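Local coordinates for protein choline dehydrogenase and related flavoproteins (Aspergillus oryzae, PDB 3Q9T) that oxidises formate as a formate oxidase of the glucose-methanol-choline oxidoreductase family, with 8-formyl-FAD bound at its catalytic site, at residues R315-F320 against L480-Y485; P311-V316 against G414-V419; L173-K178 against K473-K478. All blocks are in the same frame, centred on the assembly; numbering follows the deposited sequence.

Contact 1: R315-F320 against L480-Y485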
# COMPACT_ATOMS: atom_id res chain seq x y z
N ARG A 315 15.84 12.76 -16.76
CA ARG A 315 16.74 12.32 -17.81
C ARG A 315 17.61 13.52 -18.16
O ARG A 315 17.13 14.65 -18.28
CB ARG A 315 15.98 11.81 -19.03
CG ARG A 315 16.90 11.43 -20.18
CD ARG A 315 16.12 10.77 -21.29
NE ARG A 315 16.99 10.32 -22.37
CZ ARG A 315 16.97 9.09 -22.88
NH1 ARG A 315 16.14 8.19 -22.38
NH2 ARG A 315 17.79 8.76 -23.87
N VAL A 316 18.89 13.27 -18.30
CA VAL A 316 19.85 14.34 -18.37
C VAL A 316 20.69 14.04 -19.60
O VAL A 316 20.63 12.93 -20.10
CB VAL A 316 20.64 14.37 -17.05
CG1 VAL A 316 22.00 13.72 -17.22
CG2 VAL A 316 20.72 15.77 -16.50
N LYS A 317 21.41 15.03 -20.13
CA LYS A 317 22.18 14.81 -21.36
C LYS A 317 23.24 13.71 -21.22
O LYS A 317 23.83 13.53 -20.15
CB LYS A 317 22.85 16.10 -21.81
CG LYS A 317 21.88 17.12 -22.35
CD LYS A 317 22.62 18.23 -23.09
CE LYS A 317 21.65 19.30 -23.57
NZ LYS A 317 20.30 18.72 -23.86
N ASP A 318 23.48 12.99 -22.31
CA ASP A 318 24.48 11.94 -22.30
C ASP A 318 25.78 12.44 -21.65
O ASP A 318 26.25 13.53 -21.98
CB ASP A 318 24.79 11.43 -23.71
CG ASP A 318 23.70 10.50 -24.25
OD1 ASP A 318 22.75 10.16 -23.51
OD2 ASP A 318 23.82 10.10 -25.44
N GLY A 319 26.33 11.65 -20.73
CA GLY A 319 27.59 11.97 -20.09
C GLY A 319 27.44 12.82 -18.83
O GLY A 319 28.43 13.28 -18.27
N PHE A 320 26.21 13.02 -18.38
CA PHE A 320 25.96 13.78 -17.15
C PHE A 320 25.31 12.93 -16.06
O PHE A 320 24.79 13.43 -15.07
CB PHE A 320 25.20 15.08 -17.45
CG PHE A 320 26.04 16.09 -18.19
CD1 PHE A 320 26.78 17.03 -17.49
CD2 PHE A 320 26.11 16.06 -19.57
CE1 PHE A 320 27.57 17.94 -18.16
CE2 PHE A 320 26.90 16.97 -20.25
CZ PHE A 320 27.63 17.92 -19.55
N LEU A 480 21.16 20.98 -19.16
CA LEU A 480 21.45 19.54 -19.11
C LEU A 480 20.20 18.68 -19.11
O LEU A 480 20.23 17.51 -19.48
CB LEU A 480 22.30 19.22 -17.88
CG LEU A 480 23.61 20.00 -17.82
CD1 LEU A 480 24.41 19.65 -16.56
CD2 LEU A 480 24.43 19.73 -19.07
N VAL A 481 19.09 19.26 -18.67
CA VAL A 481 17.86 18.52 -18.48
C VAL A 481 17.16 18.20 -19.80
O VAL A 481 16.89 19.10 -20.60
CB VAL A 481 16.90 19.29 -17.58
CG1 VAL A 481 15.57 18.54 -17.49
CG2 VAL A 481 17.52 19.49 -16.19
N GLU A 482 16.86 16.92 -20.01
CA GLU A 482 16.17 16.46 -21.21
C GLU A 482 14.72 16.11 -20.94
O GLU A 482 13.86 16.44 -21.74
CB GLU A 482 16.87 15.24 -21.83
CG GLU A 482 18.25 15.53 -22.40
CD GLU A 482 18.76 14.44 -23.34
OE1 GLU A 482 18.20 13.31 -23.33
OE2 GLU A 482 19.71 14.71 -24.11
N SER A 483 14.43 15.41 -19.84
CA SER A 483 13.04 15.11 -19.52
C SER A 483 12.82 14.60 -18.09
O SER A 483 13.79 14.30 -17.39
CB SER A 483 12.44 14.13 -20.54
OG SER A 483 13.08 12.88 -20.48
N GLU A 484 11.56 14.56 -17.66
CA GLU A 484 11.17 14.07 -16.35
C GLU A 484 10.80 12.60 -16.50
O GLU A 484 10.15 12.22 -17.45
CB GLU A 484 9.94 14.81 -15.81
CG GLU A 484 10.10 16.32 -15.62
CD GLU A 484 8.88 16.95 -14.93
OE1 GLU A 484 8.54 16.53 -13.80
OE2 GLU A 484 8.26 17.86 -15.53
N TYR A 485 11.23 11.77 -15.55
CA TYR A 485 10.86 10.37 -15.57
C TYR A 485 10.09 10.09 -14.29
O TYR A 485 10.48 10.55 -13.23
CB TYR A 485 12.11 9.51 -15.64
CG TYR A 485 11.81 8.04 -15.67
CD1 TYR A 485 11.46 7.39 -16.85
CD2 TYR A 485 11.86 7.29 -14.50
CE1 TYR A 485 11.18 6.05 -16.86
CE2 TYR A 485 11.58 5.94 -14.50
CZ TYR A 485 11.24 5.32 -15.69
OH TYR A 485 10.96 3.98 -15.67
O HOH W 1 21.95 13.36 -24.90
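The end of strand 308-316 pairs here with strand 481-485, and the pairing is antiparallel with a classic beta bulge. Two residues, Glu482 and Ser483, stand opposite the single Arg315. The carbonyl of Arg315 therefore accepts two amides, with Glu482 N at 2.9 Å from Arg315 O and Ser483 N at 3.2 Å from that same oxygen. Arg315 N returns a short bond to Ser483 O. Beyond the bulge, Lys317 N binds Leu480 O at 2.8 Å, in the plane of that carbonyl.

The Arg315 side chain leaves the strand with CG anti to the backbone N (chi1 176°) and runs extended to NE. Its CB touches Ser483 OG at 3.4 Å. CG and CD run alongside that hydroxyl and Glu482 OE1. NE then makes a weak salt bridge, 3.4 Å to Glu482 OE1. The carboxylate lies at the guanidinium edge, and the two planes are only 4° apart. At the tip, NH1 is held by Thr413.

Glu482 OE2 takes a bond from a water that also accepts from Asp318 N, in the type II turn 317-320. At the end of the turn, Phe320 lays one ring face under Leu480: Leu480 CD2 sits 3.6 Å from the centroid of the Phe320 ring as a CH-pi contact. With Lys317 NZ nearby, two positive groups would probably favour the ionised Glu482 carboxylate, although Asp318 is not far.

Contact 2: P311-V316 against G414-V419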
# COMPACT_ATOMS: atom_id res chain seq x y z
N PRO A 311 11.72 11.27 -3.81
CA PRO A 311 12.72 11.37 -4.86
C PRO A 311 12.06 11.59 -6.21
O PRO A 311 10.90 11.23 -6.41
CB PRO A 311 13.40 9.99 -4.85
CG PRO A 311 12.87 9.28 -3.62
CD PRO A 311 11.55 9.89 -3.33
N PHE A 312 12.81 12.15 -7.15
CA PHE A 312 12.35 12.28 -8.52
C PHE A 312 13.52 12.18 -9.49
O PHE A 312 14.64 12.60 -9.17
CB PHE A 312 11.54 13.58 -8.71
CG PHE A 312 12.36 14.83 -8.64
CD1 PHE A 312 13.07 15.27 -9.75
CD2 PHE A 312 12.41 15.59 -7.48
CE1 PHE A 312 13.81 16.45 -9.69
CE2 PHE A 312 13.15 16.76 -7.42
CZ PHE A 312 13.85 17.20 -8.54
N VAL A 313 13.26 11.61 -10.66
CA VAL A 313 14.30 11.40 -11.66
C VAL A 313 14.18 12.34 -12.87
O VAL A 313 13.09 12.52 -13.42
CB VAL A 313 14.29 9.96 -12.17
CG1 VAL A 313 15.19 9.81 -13.42
CG2 VAL A 313 14.71 8.98 -11.06
N LEU A 314 15.30 12.93 -13.28
CA LEU A 314 15.37 13.63 -14.55
C LEU A 314 16.27 12.87 -15.52
O LEU A 314 17.35 12.43 -15.15
CB LEU A 314 15.92 15.04 -14.37
CG LEU A 314 15.17 15.94 -13.40
CD1 LEU A 314 15.82 17.34 -13.39
CD2 LEU A 314 13.71 16.00 -13.83
N ARG A 315 15.84 12.76 -16.76
CA ARG A 315 16.74 12.32 -17.81
C ARG A 315 17.61 13.52 -18.16
O ARG A 315 17.13 14.65 -18.28
CB ARG A 315 15.98 11.81 -19.03
CG ARG A 315 16.90 11.43 -20.18
CD ARG A 315 16.12 10.77 -21.29
NE ARG A 315 16.99 10.32 -22.37
CZ ARG A 315 16.97 9.09 -22.88
NH1 ARG A 315 16.14 8.19 -22.38
NH2 ARG A 315 17.79 8.76 -23.87
N VAL A 316 18.89 13.27 -18.30
CA VAL A 316 19.85 14.34 -18.37
C VAL A 316 20.69 14.04 -19.60
O VAL A 316 20.63 12.93 -20.10
CB VAL A 316 20.64 14.37 -17.05
CG1 VAL A 316 22.00 13.72 -17.22
CG2 VAL A 316 20.72 15.77 -16.50
N GLY A 414 19.48 6.25 -21.78
CA GLY A 414 19.67 7.60 -21.25
C GLY A 414 20.40 7.66 -19.92
O GLY A 414 20.40 6.71 -19.14
N ASP A 415 21.03 8.79 -19.65
CA ASP A 415 21.63 9.00 -18.35
C ASP A 415 20.61 9.76 -17.48
O ASP A 415 19.75 10.47 -18.00
CB ASP A 415 22.95 9.76 -18.47
CG ASP A 415 24.06 8.92 -19.10
OD1 ASP A 415 24.13 7.70 -18.84
OD2 ASP A 415 24.88 9.47 -19.87
N HIS A 416 20.67 9.57 -16.18
CA HIS A 416 19.69 10.22 -15.32
C HIS A 416 20.31 10.87 -14.10
O HIS A 416 21.45 10.58 -13.73
CB HIS A 416 18.64 9.20 -14.89
CG HIS A 416 17.93 8.58 -16.05
ND1 HIS A 416 18.49 7.58 -16.82
CD2 HIS A 416 16.72 8.84 -16.61
CE1 HIS A 416 17.66 7.24 -17.78
NE2 HIS A 416 16.57 7.99 -17.68
N LEU A 417 19.56 11.77 -13.49
CA LEU A 417 19.87 12.27 -12.16
C LEU A 417 18.72 11.84 -11.25
O LEU A 417 17.56 11.94 -11.63
CB LEU A 417 20.00 13.80 -12.20
CG LEU A 417 19.88 14.56 -10.87
CD1 LEU A 417 21.11 14.36 -9.99
CD2 LEU A 417 19.67 16.04 -11.14
N THR A 418 19.03 11.35 -10.06
CA THR A 418 17.99 11.06 -9.08
C THR A 418 18.12 12.04 -7.91
O THR A 418 19.08 11.99 -7.15
CB THR A 418 18.08 9.61 -8.54
OG1 THR A 418 18.02 8.68 -9.62
CG2 THR A 418 16.94 9.33 -7.56
N VAL A 419 17.15 12.95 -7.78
CA VAL A 419 17.16 13.93 -6.71
C VAL A 419 16.34 13.42 -5.54
O VAL A 419 15.14 13.16 -5.68
CB VAL A 419 16.55 15.29 -7.15
CG1 VAL A 419 16.49 16.26 -5.98
CG2 VAL A 419 17.32 15.89 -8.30
O HOH W 2 20.82 10.85 -21.60
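Pro311 opens the pairing with a CA-H...O contact, its CA 3.1 Å from Val419 O. Phe312 then forms a hydrogen-bonded pair with Val419, and each amide binds the other's carbonyl. The Phe312 CG takes the crowded position between backbone N and carbonyl carbon (chi1 70°). This lays the ring over Val419, whose CB sits 3.8 Å from the ring centroid in a CH-pi contact, offset toward the rim.

Val313, a non-hydrogen-bonded partner of Thr418, points to the other face. Its CG1 meets His416 CD2 at 3.7 Å, while CG2 lies near Thr418 OG1, which is hydrogen-bonded to Met399 O. Leu314 again pairs through two bonds; Leu417 N reaches Leu314 O at 2.8 Å. Leu314 and Leu417 share the Phe312 face, where helix 454-473 packs.

At Arg315 the guanidinium spreads flat over Gly414, whose CA stands 3.4 Å from Arg315 NH2. Val316 N binds Asp415 O at 2.9 Å, and a water joins Val316 O to Asp415 N.

The Pro311 side chain lies about 12 Å from the bound 8-formyl-FAD. The ladder is antiparallel and belongs to a large mixed sheet, consistent with the large sheet of the substrate-binding domain in GMC oxidoreductases.

Contact 3: L173-K178 against K473-K478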
# COMPACT_ATOMS: atom_id res chain seq x y z
N LEU A 173 25.95 21.97 -11.58
CA LEU A 173 25.09 21.94 -10.40
C LEU A 173 25.50 23.06 -9.47
O LEU A 173 24.67 23.73 -8.87
CB LEU A 173 25.21 20.58 -9.69
CG LEU A 173 24.38 20.33 -8.41
CD1 LEU A 173 22.93 20.73 -8.61
CD2 LEU A 173 24.48 18.86 -7.90
N THR A 174 26.82 23.26 -9.36
CA THR A 174 27.35 24.30 -8.50
C THR A 174 26.92 25.67 -9.01
O THR A 174 26.41 26.51 -8.25
CB THR A 174 28.89 24.20 -8.37
OG1 THR A 174 29.23 22.98 -7.67
CG2 THR A 174 29.45 25.39 -7.59
N LYS A 175 27.10 25.88 -10.32
CA LYS A 175 26.69 27.13 -10.97
C LYS A 175 25.19 27.38 -10.74
O LYS A 175 24.77 28.49 -10.38
CB LYS A 175 26.98 27.03 -12.47
CG LYS A 175 27.61 28.26 -13.10
CD LYS A 175 27.79 28.08 -14.61
CE LYS A 175 28.92 27.12 -14.95
NZ LYS A 175 28.96 26.76 -16.40
N ALA A 176 24.39 26.34 -10.95
CA ALA A 176 22.95 26.44 -10.80
C ALA A 176 22.59 26.89 -9.39
O ALA A 176 21.82 27.83 -9.19
CB ALA A 176 22.29 25.11 -11.13
N TRP A 177 23.19 26.21 -8.40
CA TRP A 177 22.95 26.49 -6.99
C TRP A 177 23.23 27.94 -6.63
O TRP A 177 22.41 28.62 -5.99
CB TRP A 177 23.80 25.55 -6.12
CG TRP A 177 23.44 25.58 -4.66
CD1 TRP A 177 23.99 26.37 -3.69
CD2 TRP A 177 22.43 24.79 -4.01
NE1 TRP A 177 23.39 26.12 -2.48
CE2 TRP A 177 22.43 25.16 -2.65
CE3 TRP A 177 21.53 23.81 -4.45
CZ2 TRP A 177 21.56 24.58 -1.72
CZ3 TRP A 177 20.67 23.23 -3.53
CH2 TRP A 177 20.69 23.62 -2.18
N LYS A 178 24.41 28.42 -7.00
CA LYS A 178 24.78 29.81 -6.75
C LYS A 178 23.86 30.78 -7.50
O LYS A 178 23.53 31.86 -6.99
CB LYS A 178 26.25 30.07 -7.10
CG LYS A 178 27.23 29.29 -6.24
CD LYS A 178 28.62 29.25 -6.87
CE LYS A 178 29.20 30.65 -7.01
NZ LYS A 178 29.38 31.31 -5.69
N LYS A 473 16.06 25.94 -14.12
CA LYS A 473 16.27 27.37 -14.35
C LYS A 473 17.69 27.77 -13.96
O LYS A 473 18.15 28.83 -14.34
CB LYS A 473 15.30 28.21 -13.51
CG LYS A 473 13.83 27.98 -13.77
CD LYS A 473 13.02 28.88 -12.85
CE LYS A 473 11.55 28.59 -12.92
NZ LYS A 473 10.82 29.20 -11.76
N GLY A 474 18.36 26.94 -13.16
CA GLY A 474 19.68 27.29 -12.67
C GLY A 474 20.70 27.38 -13.79
O GLY A 474 20.69 26.58 -14.72
N GLU A 475 21.59 28.36 -13.68
CA GLU A 475 22.68 28.56 -14.64
C GLU A 475 23.46 27.28 -14.90
O GLU A 475 23.82 26.55 -13.97
CB GLU A 475 23.62 29.65 -14.11
CG GLU A 475 24.75 30.03 -15.04
CD GLU A 475 25.77 30.95 -14.38
OE1 GLU A 475 25.41 31.66 -13.41
OE2 GLU A 475 26.94 30.96 -14.83
N GLY A 476 23.74 27.00 -16.17
CA GLY A 476 24.50 25.81 -16.51
C GLY A 476 23.63 24.56 -16.51
O GLY A 476 23.45 23.93 -17.56
N PHE A 477 23.07 24.19 -15.36
CA PHE A 477 22.32 22.95 -15.29
C PHE A 477 21.05 22.98 -16.12
O PHE A 477 20.60 21.94 -16.58
CB PHE A 477 21.99 22.52 -13.85
CG PHE A 477 21.95 21.03 -13.67
CD1 PHE A 477 20.83 20.29 -14.04
CD2 PHE A 477 23.05 20.35 -13.16
CE1 PHE A 477 20.81 18.92 -13.89
CE2 PHE A 477 23.03 18.97 -13.00
CZ PHE A 477 21.90 18.25 -13.38
N LYS A 478 20.49 24.16 -16.35
CA LYS A 478 19.25 24.23 -17.11
C LYS A 478 19.42 23.59 -18.48
O LYS A 478 18.49 23.04 -19.05
CB LYS A 478 18.76 25.67 -17.22
CG LYS A 478 19.73 26.64 -17.89
CD LYS A 478 19.00 27.99 -18.10
CE LYS A 478 19.71 28.86 -19.10
NZ LYS A 478 19.97 28.14 -20.39
O HOH W 3 26.31 30.68 -10.85
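This is a helix-to-loop packing contact near the periphery of the GMC oxidoreductase fold. Helix 167-179 meets the turn that follows helix 454-473 and leads into strand 481-485. The turn enters a 3-10 segment at Phe477; Lys478 N binds Gly474 O across the turn. The contact lies away from the FAD-binding residues.

The closest pair of CA atoms is Ala176 and Gly474, 3.9 Å apart. Gly474 has no side chain, so its CA can rest 3.7 Å from Ala176 CB and the two segments come close. Ala176 CB also packs against Phe477 CB at 3.8 Å. Ala176 N lies near Glu475 O, but the angle is too poor for a hydrogen bond.

Phe477 turns its ring edge to the helix. Leu173 N lies in the ring plane, 3.7 Å from Phe477 CD2, and Leu173 CB touches the same edge carbon. Leu470 and Leu471 of helix 454-473 extend this apolar packing: Leu470 against Leu173 and Ala176, Leu471 against Phe477.

The polar side of the contact is made by Lys175 and Glu475, which cross at about a right angle. Glu475 is extended, with CG anti to the backbone N (chi1 -176°), and its carboxylate meets the lysine's aliphatic chain. Lys175 bends at chi3 (-73°). Its NZ stays beyond salt-bridge distance of Glu475 and has a long, weak ion pair with Glu171 instead. Ser179 OG accepts from Glu475 N and so ties the turn to the helix end. A water donates to both segments, 2.7 Å from Lys175 O and 2.9 Å from Glu475 OE1.

Overall arrangement
Of the parts joined here, helix 167-179 comes first in the chain. Contact 3 closes the longest loop, with 294 residues between its segments. Contact 2 is nested inside that loop and joins strands 308-316 and 415-423. Contact 1 starts from the same strand 308-316 and closes on strand 481-485, so it crosses contact 3. Contacts 1 and 2 share Arg315 and Val316 and set strand 308-316 between two antiparallel neighbours. Asp415 OD2 of contact 2 also receives a probable hydrogen bond from Gly319 N of contact 1. Phe477 of contact 3 packs on Val316 and Leu417, which links the helix and turn to this sheet.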